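Local atomic coordinates of methylxanthine N1-demethylase NdmA (Pseudomonas putida, PDB entry 6ICN), a protein that catalyses the oxygen-dependent N1-demethylation of caffeine to theobromine and formaldehyde, the first step in breaking caffeine down, as a Rieske-type non-haem iron oxygenase. Residues E171-D176 and L302-D307; E180-N185 and L266-C271; C245-A250 and R336-E341. All blocks are in the same frame, centred on the assembly; numbering follows the deposited sequence.

Contact 1: E171-D176 and L302-D307; sequences EPYWWD and LVFAED. With CO (cobalt (II) ion), chain E; CFF (caffeine), chain F.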
loop_
_atom_site.group_PDB
_atom_site.type_symbol
_atom_site.label_atom_id
_atom_site.label_comp_id
_atom_site.label_asym_id
_atom_site.label_seq_id
_atom_site.Cartn_x
_atom_site.Cartn_y
_atom_site.Cartn_z
ATOM N N GLU A 171 -9.261 25.080 -0.163
ATOM C CA GLU A 171 -8.845 24.185 -1.226
ATOM C C GLU A 171 -10.075 23.520 -1.847
ATOM O O GLU A 171 -11.047 23.233 -1.149
ATOM C CB GLU A 171 -7.888 23.133 -0.683
ATOM C CG GLU A 171 -6.509 23.741 -0.405
ATOM C CD GLU A 171 -5.555 22.795 0.278
ATOM O OE1 GLU A 171 -5.930 21.627 0.526
ATOM O OE2 GLU A 171 -4.418 23.232 0.555
ATOM N N PRO A 172 -10.045 23.238 -3.145
ATOM C CA PRO A 172 -11.204 22.578 -3.766
ATOM C C PRO A 172 -11.425 21.185 -3.196
ATOM O O PRO A 172 -10.489 20.521 -2.744
ATOM C CB PRO A 172 -10.851 22.526 -5.257
ATOM C CG PRO A 172 -9.411 22.931 -5.363
ATOM C CD PRO A 172 -9.034 23.672 -4.124
ATOM N N TYR A 173 -12.690 20.742 -3.232
ATOM C CA TYR A 173 -13.059 19.399 -2.800
ATOM C C TYR A 173 -13.825 18.696 -3.919
ATOM O O TYR A 173 -14.696 19.283 -4.569
ATOM C CB TYR A 173 -13.869 19.423 -1.481
ATOM C CG TYR A 173 -15.174 20.194 -1.507
ATOM C CD1 TYR A 173 -15.195 21.594 -1.424
ATOM C CD2 TYR A 173 -16.403 19.524 -1.601
ATOM C CE1 TYR A 173 -16.399 22.296 -1.444
ATOM C CE2 TYR A 173 -17.606 20.224 -1.605
ATOM C CZ TYR A 173 -17.604 21.600 -1.529
ATOM O OH TYR A 173 -18.796 22.289 -1.567
ATOM N N TRP A 174 -13.473 17.445 -4.160
ATOM C CA TRP A 174 -14.019 16.693 -5.284
ATOM C C TRP A 174 -15.097 15.738 -4.800
ATOM O O TRP A 174 -14.882 15.009 -3.833
ATOM C CB TRP A 174 -12.914 15.900 -5.968
ATOM C CG TRP A 174 -11.937 16.749 -6.679
ATOM C CD1 TRP A 174 -10.950 17.524 -6.125
ATOM C CD2 TRP A 174 -11.821 16.884 -8.083
ATOM N NE1 TRP A 174 -10.240 18.147 -7.116
ATOM C CE2 TRP A 174 -10.751 17.772 -8.330
ATOM C CE3 TRP A 174 -12.526 16.356 -9.160
ATOM C CZ2 TRP A 174 -10.365 18.122 -9.613
ATOM C CZ3 TRP A 174 -12.139 16.706 -10.443
ATOM C CH2 TRP A 174 -11.070 17.582 -10.655
ATOM N N TRP A 175 -16.246 15.734 -5.476
ATOM C CA TRP A 175 -17.323 14.804 -5.168
ATOM C C TRP A 175 -17.721 14.011 -6.404
ATOM O O TRP A 175 -17.734 14.530 -7.523
ATOM C CB TRP A 175 -18.570 15.526 -4.652
ATOM C CG TRP A 175 -18.531 15.977 -3.221
ATOM C CD1 TRP A 175 -17.494 15.850 -2.335
ATOM C CD2 TRP A 175 -19.604 16.589 -2.507
ATOM N NE1 TRP A 175 -17.862 16.368 -1.107
ATOM C CE2 TRP A 175 -19.152 16.824 -1.191
ATOM C CE3 TRP A 175 -20.910 16.965 -2.850
ATOM C CZ2 TRP A 175 -19.960 17.421 -0.225
ATOM C CZ3 TRP A 175 -21.711 17.567 -1.879
ATOM C CH2 TRP A 175 -21.231 17.776 -0.585
ATOM N N ASP A 176 -18.077 12.747 -6.188
ATOM C CA ASP A 176 -18.674 11.916 -7.223
ATOM C C ASP A 176 -20.178 12.194 -7.270
ATOM O O ASP A 176 -21.013 11.348 -6.959
ATOM C CB ASP A 176 -18.383 10.446 -6.939
ATOM C CG ASP A 176 -18.822 9.530 -8.061
ATOM O OD1 ASP A 176 -18.428 9.757 -9.221
ATOM O OD2 ASP A 176 -19.547 8.551 -7.777
ATOM N N LEU A 302 -16.069 19.522 8.095
ATOM C CA LEU A 302 -16.956 18.586 8.790
ATOM C C LEU A 302 -18.329 18.534 8.125
ATOM O O LEU A 302 -18.871 17.445 7.874
ATOM C CB LEU A 302 -17.074 19.002 10.265
ATOM C CG LEU A 302 -18.093 18.266 11.138
ATOM C CD1 LEU A 302 -17.759 16.774 11.176
ATOM C CD2 LEU A 302 -18.153 18.871 12.546
ATOM N N VAL A 303 -18.895 19.708 7.826
ATOM C CA VAL A 303 -20.165 19.790 7.095
ATOM C C VAL A 303 -20.071 19.030 5.778
ATOM O O VAL A 303 -20.934 18.204 5.451
ATOM C CB VAL A 303 -20.544 21.265 6.864
ATOM C CG1 VAL A 303 -21.721 21.382 5.874
ATOM C CG2 VAL A 303 -20.887 21.953 8.192
ATOM N N PHE A 304 -19.009 19.273 5.012
ATOM C CA PHE A 304 -18.885 18.599 3.726
ATOM C C PHE A 304 -18.736 17.088 3.906
ATOM O O PHE A 304 -19.272 16.310 3.113
ATOM C CB PHE A 304 -17.709 19.177 2.937
ATOM C CG PHE A 304 -17.913 20.617 2.474
ATOM C CD1 PHE A 304 -19.187 21.124 2.225
ATOM C CD2 PHE A 304 -16.811 21.452 2.287
ATOM C CE1 PHE A 304 -19.362 22.463 1.788
ATOM C CE2 PHE A 304 -16.982 22.787 1.853
ATOM C CZ PHE A 304 -18.253 23.282 1.600
ATOM N N ALA A 305 -18.001 16.655 4.943
ATOM C CA ALA A 305 -17.853 15.220 5.183
ATOM C C ALA A 305 -19.181 14.584 5.558
ATOM O O ALA A 305 -19.401 13.405 5.254
ATOM C CB ALA A 305 -16.827 14.951 6.288
ATOM N N GLU A 306 -20.061 15.336 6.238
ATOM C CA GLU A 306 -21.397 14.821 6.554
ATOM C C GLU A 306 -22.253 14.668 5.294
ATOM O O GLU A 306 -22.931 13.643 5.112
ATOM C CB GLU A 306 -22.070 15.732 7.585
ATOM C CG GLU A 306 -21.382 15.642 8.975
ATOM C CD GLU A 306 -21.880 16.672 9.995
ATOM O OE1 GLU A 306 -22.484 17.699 9.607
ATOM O OE2 GLU A 306 -21.624 16.464 11.208
ATOM N N ASP A 307 -22.198 15.650 4.381
ATOM C CA ASP A 307 -22.977 15.551 3.140
ATOM C C ASP A 307 -22.452 14.474 2.188
ATOM O O ASP A 307 -23.244 13.772 1.552
ATOM C CB ASP A 307 -22.982 16.905 2.412
ATOM C CG ASP A 307 -23.923 17.905 3.042
ATOM O OD1 ASP A 307 -25.118 17.608 3.151
ATOM O OD2 ASP A 307 -23.478 19.004 3.423
HETATM CO CO CO E . -25.576 19.496 3.958
HETATM N N1 CFF F . -24.299 25.025 4.075
HETATM C C2 CFF F . -24.859 25.849 5.017
HETATM C C10 CFF F . -25.129 24.461 3.026
HETATM C C6 CFF F . -22.996 24.730 4.114
HETATM N N3 CFF F . -24.089 26.377 6.002
HETATM O O11 CFF F . -26.024 26.105 4.975
HETATM C C12 CFF F . -24.675 27.254 7.012
HETATM C C4 CFF F . -22.770 26.080 6.046
HETATM C C5 CFF F . -22.216 25.276 5.116
HETATM N N9 CFF F . -21.797 26.458 6.894
HETATM O O13 CFF F . -22.510 24.007 3.287
HETATM N N7 CFF F . -20.903 25.169 5.390
HETATM C C8 CFF F . -20.648 25.896 6.484
HETATM C C14 CFF F . -19.746 24.493 4.828
HETATM O O HOH W 1 -25.559 21.065 2.563
#
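The metal site of this Rieske oxygenase is a facial triad of two histidines and one carboxylate, here occupied by cobalt in place of the iron expected for this family; its carboxylate residue, Asp307, and Phe304, one helical turn earlier, pack on Trp175 and Tyr173 of the outermost strand of the sheet within this chain. Asp307 grips the cobalt ion with both oxygens, OD1 at 2.1 Å and OD2 at 2.2 Å; His191, His196 and a water are the other ligands. On the side away from the metal, Trp175 CH2 abuts Asp307 CB at 3.6 Å, while Trp175 CZ2 lies 3.6 Å from the carbonyl O of Phe304. Tyr173 and Phe304 form an offset stack, centroids 4.1 Å apart and planes tilted by 21°. CG of Tyr173 sits between the backbone N and the carbonyl carbon (chi1 60°), which swings the ring over one face of Phe304. The tyrosine hydroxyl is hydrogen-bonded to Asn268 ND2. Phe304 CE1 also reaches caffeine, 3.7 Å from methyl C14. Strand 166-175 pairs with strand 277-286, the 302-307 part of helix 293-313 runs nearly parallel to residues 173-175, and helix 179-186 sends Arg182 against both Trp175 and Phe304.

Contact 2: E180-N185 and L266-C271; sequences ERRWEN and LFNVSC. With CFF (caffeine), chain F.
Arg182 of helix 179-186 reaches Asn268 and Ser270 of strand 263-274 in the catalytic domain. The packing is done by the aliphatic part of the arginine: CD lies 3.3 Å from Ser270 OG, and Arg182 CB is 3.6 Å from that same oxygen. Its CG is anti to the backbone N (chi1 -154°), which sends the chain toward the strand, and a bend at chi2 then turns it from the serine to the asparagine. A close polar approach follows, Arg182 NE to Asn268 OD1 at 3.2 Å, but the angle is too poor for a hydrogen bond, and the guanidinium and amide planes stand 86° apart. The hydrogen bonds lie beside this meeting. Arg182 NH1 gives one to Asn185 OD1, a turn further along the helix, at 2.9 Å and 140°, on a lone pair in the carbonyl plane; NH2 bonds the hydroxyl of Tyr173, which Asn268 also holds, and Ser270 OG pairs with Asn280. Replacing Arg182 by alanine would take away both donors and is likely to leave Tyr173 OH short of a partner and Asn185 less firmly fixed on its OD1 side. Asn185 ND2 bonds Asp307 and Tyr101 of the second subunit. Toward the pocket, Leu266 CD1 touches caffeine C4 at 3.4 Å. The chemistry is that of a buried arginine, its side chain about 6 Å from the cobalt, held by neutral oxygens, consistent with a role in positioning Asn185 beside Asp307.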
loop_
_atom_site.group_PDB
_atom_site.type_symbol
_atom_site.label_atom_id
_atom_site.label_comp_id
_atom_site.label_asym_id
_atom_site.label_seq_id
_atom_site.Cartn_x
_atom_site.Cartn_y
_atom_site.Cartn_z
ATOM N N GLU A 180 -25.699 19.869 -10.382
ATOM C CA GLU A 180 -27.102 20.056 -10.008
ATOM C C GLU A 180 -27.411 19.441 -8.639
ATOM O O GLU A 180 -28.058 20.075 -7.796
ATOM C CB GLU A 180 -28.012 19.456 -11.091
ATOM C CG GLU A 180 -27.918 20.146 -12.462
ATOM C CD GLU A 180 -26.791 19.605 -13.377
ATOM O OE1 GLU A 180 -25.972 18.730 -12.957
ATOM O OE2 GLU A 180 -26.722 20.053 -14.552
ATOM N N ARG A 181 -26.955 18.202 -8.391
ATOM C CA ARG A 181 -27.234 17.602 -7.090
ATOM C C ARG A 181 -26.494 18.334 -5.975
ATOM O O ARG A 181 -27.007 18.454 -4.857
ATOM C CB ARG A 181 -26.879 16.106 -7.116
ATOM C CG ARG A 181 -27.779 15.311 -8.077
ATOM C CD ARG A 181 -28.359 14.164 -7.343
ATOM N NE ARG A 181 -28.981 13.121 -8.153
ATOM C CZ ARG A 181 -30.268 12.783 -8.043
ATOM N NH1 ARG A 181 -31.059 13.458 -7.219
ATOM N NH2 ARG A 181 -30.752 11.773 -8.753
ATOM N N ARG A 182 -25.293 18.857 -6.270
ATOM C CA ARG A 182 -24.559 19.614 -5.264
ATOM C C ARG A 182 -25.282 20.910 -4.922
ATOM O O ARG A 182 -25.404 21.268 -3.744
ATOM C CB ARG A 182 -23.133 19.890 -5.762
ATOM C CG ARG A 182 -22.127 20.093 -4.629
ATOM C CD ARG A 182 -22.111 21.533 -4.131
ATOM N NE ARG A 182 -21.478 21.596 -2.809
ATOM C CZ ARG A 182 -22.094 21.317 -1.662
ATOM N NH1 ARG A 182 -23.390 20.970 -1.666
ATOM N NH2 ARG A 182 -21.426 21.384 -0.506
ATOM N N TRP A 183 -25.777 21.618 -5.942
ATOM C CA TRP A 183 -26.521 22.851 -5.712
ATOM C C TRP A 183 -27.734 22.585 -4.825
ATOM O O TRP A 183 -27.962 23.280 -3.824
ATOM C CB TRP A 183 -26.949 23.454 -7.055
ATOM C CG TRP A 183 -27.517 24.869 -6.969
ATOM C CD1 TRP A 183 -26.850 26.027 -7.257
ATOM C CD2 TRP A 183 -28.858 25.259 -6.594
ATOM N NE1 TRP A 183 -27.687 27.119 -7.077
ATOM C CE2 TRP A 183 -28.922 26.671 -6.681
ATOM C CE3 TRP A 183 -30.005 24.556 -6.220
ATOM C CZ2 TRP A 183 -30.081 27.395 -6.368
ATOM C CZ3 TRP A 183 -31.171 25.278 -5.913
ATOM C CH2 TRP A 183 -31.195 26.685 -5.996
ATOM N N GLU A 184 -28.508 21.546 -5.160
ATOM C CA GLU A 184 -29.696 21.245 -4.370
ATOM C C GLU A 184 -29.330 20.857 -2.942
ATOM O O GLU A 184 -30.031 21.231 -1.993
ATOM C CB GLU A 184 -30.509 20.144 -5.058
ATOM C CG GLU A 184 -30.997 20.577 -6.424
ATOM C CD GLU A 184 -31.983 19.618 -7.037
ATOM O OE1 GLU A 184 -32.567 18.814 -6.279
ATOM O OE2 GLU A 184 -32.145 19.650 -8.276
ATOM N N ASN A 185 -28.214 20.144 -2.755
ATOM C CA ASN A 185 -27.772 19.824 -1.400
ATOM C C ASN A 185 -27.449 21.086 -0.602
ATOM O O ASN A 185 -27.772 21.180 0.587
ATOM C CB ASN A 185 -26.559 18.885 -1.469
ATOM C CG ASN A 185 -25.917 18.651 -0.110
ATOM O OD1 ASN A 185 -24.833 19.163 0.158
ATOM N ND2 ASN A 185 -26.592 17.905 0.764
ATOM N N LEU A 266 -20.908 32.705 2.792
ATOM C CA LEU A 266 -20.446 31.472 2.162
ATOM C C LEU A 266 -20.684 31.567 0.664
ATOM O O LEU A 266 -21.811 31.821 0.221
ATOM C CB LEU A 266 -21.168 30.246 2.721
ATOM C CG LEU A 266 -21.065 30.053 4.229
ATOM C CD1 LEU A 266 -22.159 29.102 4.685
ATOM C CD2 LEU A 266 -19.685 29.504 4.604
ATOM N N PHE A 267 -19.632 31.364 -0.119
ATOM C CA PHE A 267 -19.736 31.383 -1.571
ATOM C C PHE A 267 -19.321 30.005 -2.058
ATOM O O PHE A 267 -18.153 29.611 -1.922
ATOM C CB PHE A 267 -18.868 32.489 -2.170
ATOM C CG PHE A 267 -18.864 32.528 -3.671
ATOM C CD1 PHE A 267 -19.924 33.096 -4.378
ATOM C CD2 PHE A 267 -17.791 32.014 -4.386
ATOM C CE1 PHE A 267 -19.901 33.150 -5.755
ATOM C CE2 PHE A 267 -17.759 32.058 -5.786
ATOM C CZ PHE A 267 -18.816 32.629 -6.473
ATOM N N ASN A 268 -20.278 29.257 -2.586
ATOM C CA ASN A 268 -20.024 27.886 -3.011
ATOM C C ASN A 268 -20.360 27.750 -4.487
ATOM O O ASN A 268 -21.441 28.163 -4.920
ATOM C CB ASN A 268 -20.840 26.892 -2.169
ATOM C CG ASN A 268 -20.360 25.451 -2.349
ATOM O OD1 ASN A 268 -20.901 24.725 -3.186
ATOM N ND2 ASN A 268 -19.320 25.041 -1.581
ATOM N N VAL A 269 -19.435 27.191 -5.266
ATOM C CA VAL A 269 -19.681 26.979 -6.692
ATOM C C VAL A 269 -19.055 25.653 -7.134
ATOM O O VAL A 269 -17.968 25.273 -6.680
ATOM C CB VAL A 269 -19.171 28.183 -7.522
ATOM C CG1 VAL A 269 -17.660 28.453 -7.267
ATOM C CG2 VAL A 269 -19.479 28.005 -9.015
ATOM N N SER A 270 -19.755 24.939 -8.014
ATOM C CA SER A 270 -19.327 23.631 -8.500
ATOM C C SER A 270 -18.833 23.747 -9.937
ATOM O O SER A 270 -19.534 24.301 -10.793
ATOM C CB SER A 270 -20.466 22.600 -8.451
ATOM O OG SER A 270 -21.015 22.446 -7.154
ATOM N N CYS A 271 -17.648 23.210 -10.202
ATOM C CA CYS A 271 -17.205 22.974 -11.575
ATOM C C CYS A 271 -17.766 21.645 -12.070
ATOM O O CYS A 271 -17.445 20.589 -11.494
ATOM C CB CYS A 271 -15.691 22.954 -11.669
ATOM S SG CYS A 271 -15.023 22.614 -13.337
HETATM N N1 CFF F . -24.299 25.025 4.075
HETATM C C2 CFF F . -24.859 25.849 5.017
HETATM C C10 CFF F . -25.129 24.461 3.026
HETATM C C6 CFF F . -22.996 24.730 4.114
HETATM N N3 CFF F . -24.089 26.377 6.002
HETATM O O11 CFF F . -26.024 26.105 4.975
HETATM C C12 CFF F . -24.675 27.254 7.012
HETATM C C4 CFF F . -22.770 26.080 6.046
HETATM C C5 CFF F . -22.216 25.276 5.116
HETATM N N9 CFF F . -21.797 26.458 6.894
HETATM O O13 CFF F . -22.510 24.007 3.287
HETATM N N7 CFF F . -20.903 25.169 5.390
HETATM C C8 CFF F . -20.648 25.896 6.484
HETATM C C14 CFF F . -19.746 24.493 4.828
#

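Contact 3: C245-A250 and R336-E341; sequences CSMPFA and RKWLRE
Met247, Leu339 and Trp338 carry this contact, in which the turn of a beta-hairpin, between strands 239-246 and 250-257, packs against helix 330-348. The turn contains a cis peptide bond before Pro248 and is closed by a backbone hydrogen bond from Ala250 N to Ser246 O. Met247, the residue with the largest buried area, points at the helix with its chain folded twice, at chi2 (-71°) and chi3 (-72°), which brings CG, SD and CE all within touch of the helix side chains. Its CG makes a CH-pi contact over one face of the Trp338 six-membered ring, 3.7 Å from the centroid and 3.5 Å from atom CZ3. The sulfur comes in obliquely, SD 4.5 Å from that centroid, so the pair is also a Met-aromatic contact. Trp338 is tied down by NE1, which is hydrogen-bonded to Ala356 O, and its ring meets Phe220 edge-to-face and Arg215 in a cation-pi contact. Leu339 adds its CD2 against Met247 CE at 3.6 Å, while the leucine also touches Glu180 of helix 179-186 and Tyr30. Besides this apolar packing, Pro248 O is hydrogen-bonded to Tyr335 OH, one helical turn before Leu339. From the ring of the same proline, Pro248 CB lies 3.9 Å from Leu339 CD2.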
loop_
_atom_site.group_PDB
_atom_site.type_symbol
_atom_site.label_atom_id
_atom_site.label_comp_id
_atom_site.label_asym_id
_atom_site.label_seq_id
_atom_site.Cartn_x
_atom_site.Cartn_y
_atom_site.Cartn_z
ATOM N N CYS A 245 -28.238 33.395 -5.831
ATOM C CA CYS A 245 -27.734 32.209 -6.524
ATOM C C CYS A 245 -27.595 32.531 -8.003
ATOM O O CYS A 245 -28.586 32.530 -8.737
ATOM C CB CYS A 245 -28.661 31.019 -6.307
ATOM S SG CYS A 245 -28.966 30.617 -4.562
ATOM N N SER A 246 -26.365 32.805 -8.439
ATOM C CA SER A 246 -26.093 33.043 -9.858
ATOM C C SER A 246 -26.253 31.740 -10.634
ATOM O O SER A 246 -25.487 30.792 -10.437
ATOM C CB SER A 246 -24.690 33.615 -10.042
ATOM O OG SER A 246 -24.571 34.882 -9.417
ATOM N N MET A 247 -27.246 31.678 -11.517
ATOM C CA MET A 247 -27.524 30.422 -12.226
ATOM C C MET A 247 -26.388 30.091 -13.163
ATOM O O MET A 247 -25.846 30.993 -13.809
ATOM C CB MET A 247 -28.851 30.498 -12.997
ATOM C CG MET A 247 -30.048 30.647 -12.066
ATOM S SD MET A 247 -30.359 29.103 -11.146
ATOM C CE MET A 247 -30.994 28.094 -12.450
ATOM N N PRO A 248 -26.042 28.801 -13.284
ATOM C CA PRO A 248 -26.710 27.631 -12.694
ATOM C C PRO A 248 -26.139 27.070 -11.396
ATOM O O PRO A 248 -26.862 26.338 -10.731
ATOM C CB PRO A 248 -26.557 26.570 -13.777
ATOM C CG PRO A 248 -25.263 26.922 -14.459
ATOM C CD PRO A 248 -25.115 28.419 -14.367
ATOM N N PHE A 249 -24.877 27.336 -11.043
ATOM C CA PHE A 249 -24.255 26.527 -9.995
ATOM C C PHE A 249 -23.622 27.307 -8.852
ATOM O O PHE A 249 -23.018 26.686 -7.967
ATOM C CB PHE A 249 -23.186 25.603 -10.604
ATOM C CG PHE A 249 -23.724 24.630 -11.615
ATOM C CD1 PHE A 249 -24.898 23.913 -11.374
ATOM C CD2 PHE A 249 -23.054 24.427 -12.805
ATOM C CE1 PHE A 249 -25.395 23.031 -12.330
ATOM C CE2 PHE A 249 -23.535 23.540 -13.769
ATOM C CZ PHE A 249 -24.725 22.838 -13.523
ATOM N N ALA A 250 -23.713 28.625 -8.836
ATOM C CA ALA A 250 -23.047 29.415 -7.805
ATOM C C ALA A 250 -24.047 29.868 -6.756
ATOM O O ALA A 250 -25.142 30.322 -7.096
ATOM C CB ALA A 250 -22.349 30.626 -8.417
ATOM N N ARG A 336 -35.073 23.214 -10.576
ATOM C CA ARG A 336 -35.201 22.300 -11.699
ATOM C C ARG A 336 -36.039 22.910 -12.818
ATOM O O ARG A 336 -35.732 22.723 -14.000
ATOM C CB ARG A 336 -35.809 20.985 -11.217
ATOM C CG ARG A 336 -34.877 20.210 -10.276
ATOM C CD ARG A 336 -35.548 18.956 -9.703
ATOM N NE ARG A 336 -34.591 18.226 -8.871
ATOM C CZ ARG A 336 -34.719 16.959 -8.475
ATOM N NH1 ARG A 336 -35.779 16.229 -8.824
ATOM N NH2 ARG A 336 -33.773 16.425 -7.713
ATOM N N LYS A 337 -37.087 23.651 -12.450
ATOM C CA LYS A 337 -37.945 24.305 -13.433
ATOM C C LYS A 337 -37.170 25.331 -14.253
ATOM O O LYS A 337 -37.270 25.360 -15.489
ATOM C CB LYS A 337 -39.120 24.974 -12.719
ATOM C CG LYS A 337 -40.074 25.722 -13.660
ATOM C CD LYS A 337 -41.248 26.265 -12.873
ATOM C CE LYS A 337 -42.114 27.159 -13.748
ATOM N NZ LYS A 337 -43.296 27.636 -12.983
ATOM N N TRP A 338 -36.378 26.176 -13.578
ATOM C CA TRP A 338 -35.602 27.177 -14.309
ATOM C C TRP A 338 -34.550 26.522 -15.198
ATOM O O TRP A 338 -34.372 26.918 -16.354
ATOM C CB TRP A 338 -34.957 28.167 -13.341
ATOM C CG TRP A 338 -34.526 29.471 -13.998
ATOM C CD1 TRP A 338 -34.583 29.798 -15.321
ATOM C CD2 TRP A 338 -33.983 30.606 -13.326
ATOM N NE1 TRP A 338 -34.116 31.088 -15.518
ATOM C CE2 TRP A 338 -33.747 31.605 -14.304
ATOM C CE3 TRP A 338 -33.696 30.887 -11.989
ATOM C CZ2 TRP A 338 -33.204 32.846 -13.979
ATOM C CZ3 TRP A 338 -33.170 32.115 -11.658
ATOM C CH2 TRP A 338 -32.924 33.090 -12.658
ATOM N N LEU A 339 -33.837 25.507 -14.687
ATOM C CA LEU A 339 -32.862 24.824 -15.535
ATOM C C LEU A 339 -33.518 24.250 -16.790
ATOM O O LEU A 339 -32.953 24.328 -17.888
ATOM C CB LEU A 339 -32.159 23.705 -14.763
ATOM C CG LEU A 339 -31.174 24.109 -13.677
ATOM C CD1 LEU A 339 -30.496 22.842 -13.123
ATOM C CD2 LEU A 339 -30.134 25.076 -14.195
ATOM N N ARG A 340 -34.705 23.649 -16.642
ATOM C CA ARG A 340 -35.444 23.127 -17.793
ATOM C C ARG A 340 -35.739 24.234 -18.802
ATOM O O ARG A 340 -35.573 24.038 -20.016
ATOM C CB ARG A 340 -36.758 22.450 -17.336
ATOM C CG ARG A 340 -37.502 21.667 -18.457
ATOM C CD ARG A 340 -38.850 21.049 -18.015
ATOM N NE ARG A 340 -38.902 20.799 -16.567
ATOM C CZ ARG A 340 -39.821 21.278 -15.719
ATOM N NH1 ARG A 340 -40.787 22.102 -16.138
ATOM N NH2 ARG A 340 -39.734 20.922 -14.427
ATOM N N GLU A 341 -36.156 25.404 -18.309
ATOM C CA GLU A 341 -36.456 26.529 -19.196
ATOM C C GLU A 341 -35.205 27.001 -19.921
ATOM O O GLU A 341 -35.265 27.381 -21.097
ATOM C CB GLU A 341 -37.056 27.683 -18.404
ATOM C CG GLU A 341 -38.453 27.424 -17.849
ATOM C CD GLU A 341 -38.926 28.556 -16.967
ATOM O OE1 GLU A 341 -38.334 29.659 -17.043
ATOM O OE2 GLU A 341 -39.885 28.363 -16.194
#

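How the contacts relate
All three contacts are buried, and all reach the same seven-stranded sheet. Contacts 1 and 2 adjoin, with centres 11 Å apart, and share the active site: Phe304 CE1 packs on Arg182 NH2 at 3.3 Å, and both contacts touch caffeine. Contact 1 mixes aromatic stacking with metal ligation, whereas contact 2 brings polar groups together without a hydrogen bond across it, and its arginine probably belongs to the second shell. Contact 3 lies about 22 Å from contact 1, centre to centre, and is apolar packing without ligand or metal. Helix 179-186, part of contact 2, adjoins both others: toward contact 3 it offers Glu184, whose OE2 forms a salt bridge with Arg336 NE at 2.9 Å, and Trp183, which packs on the turn at Pro248.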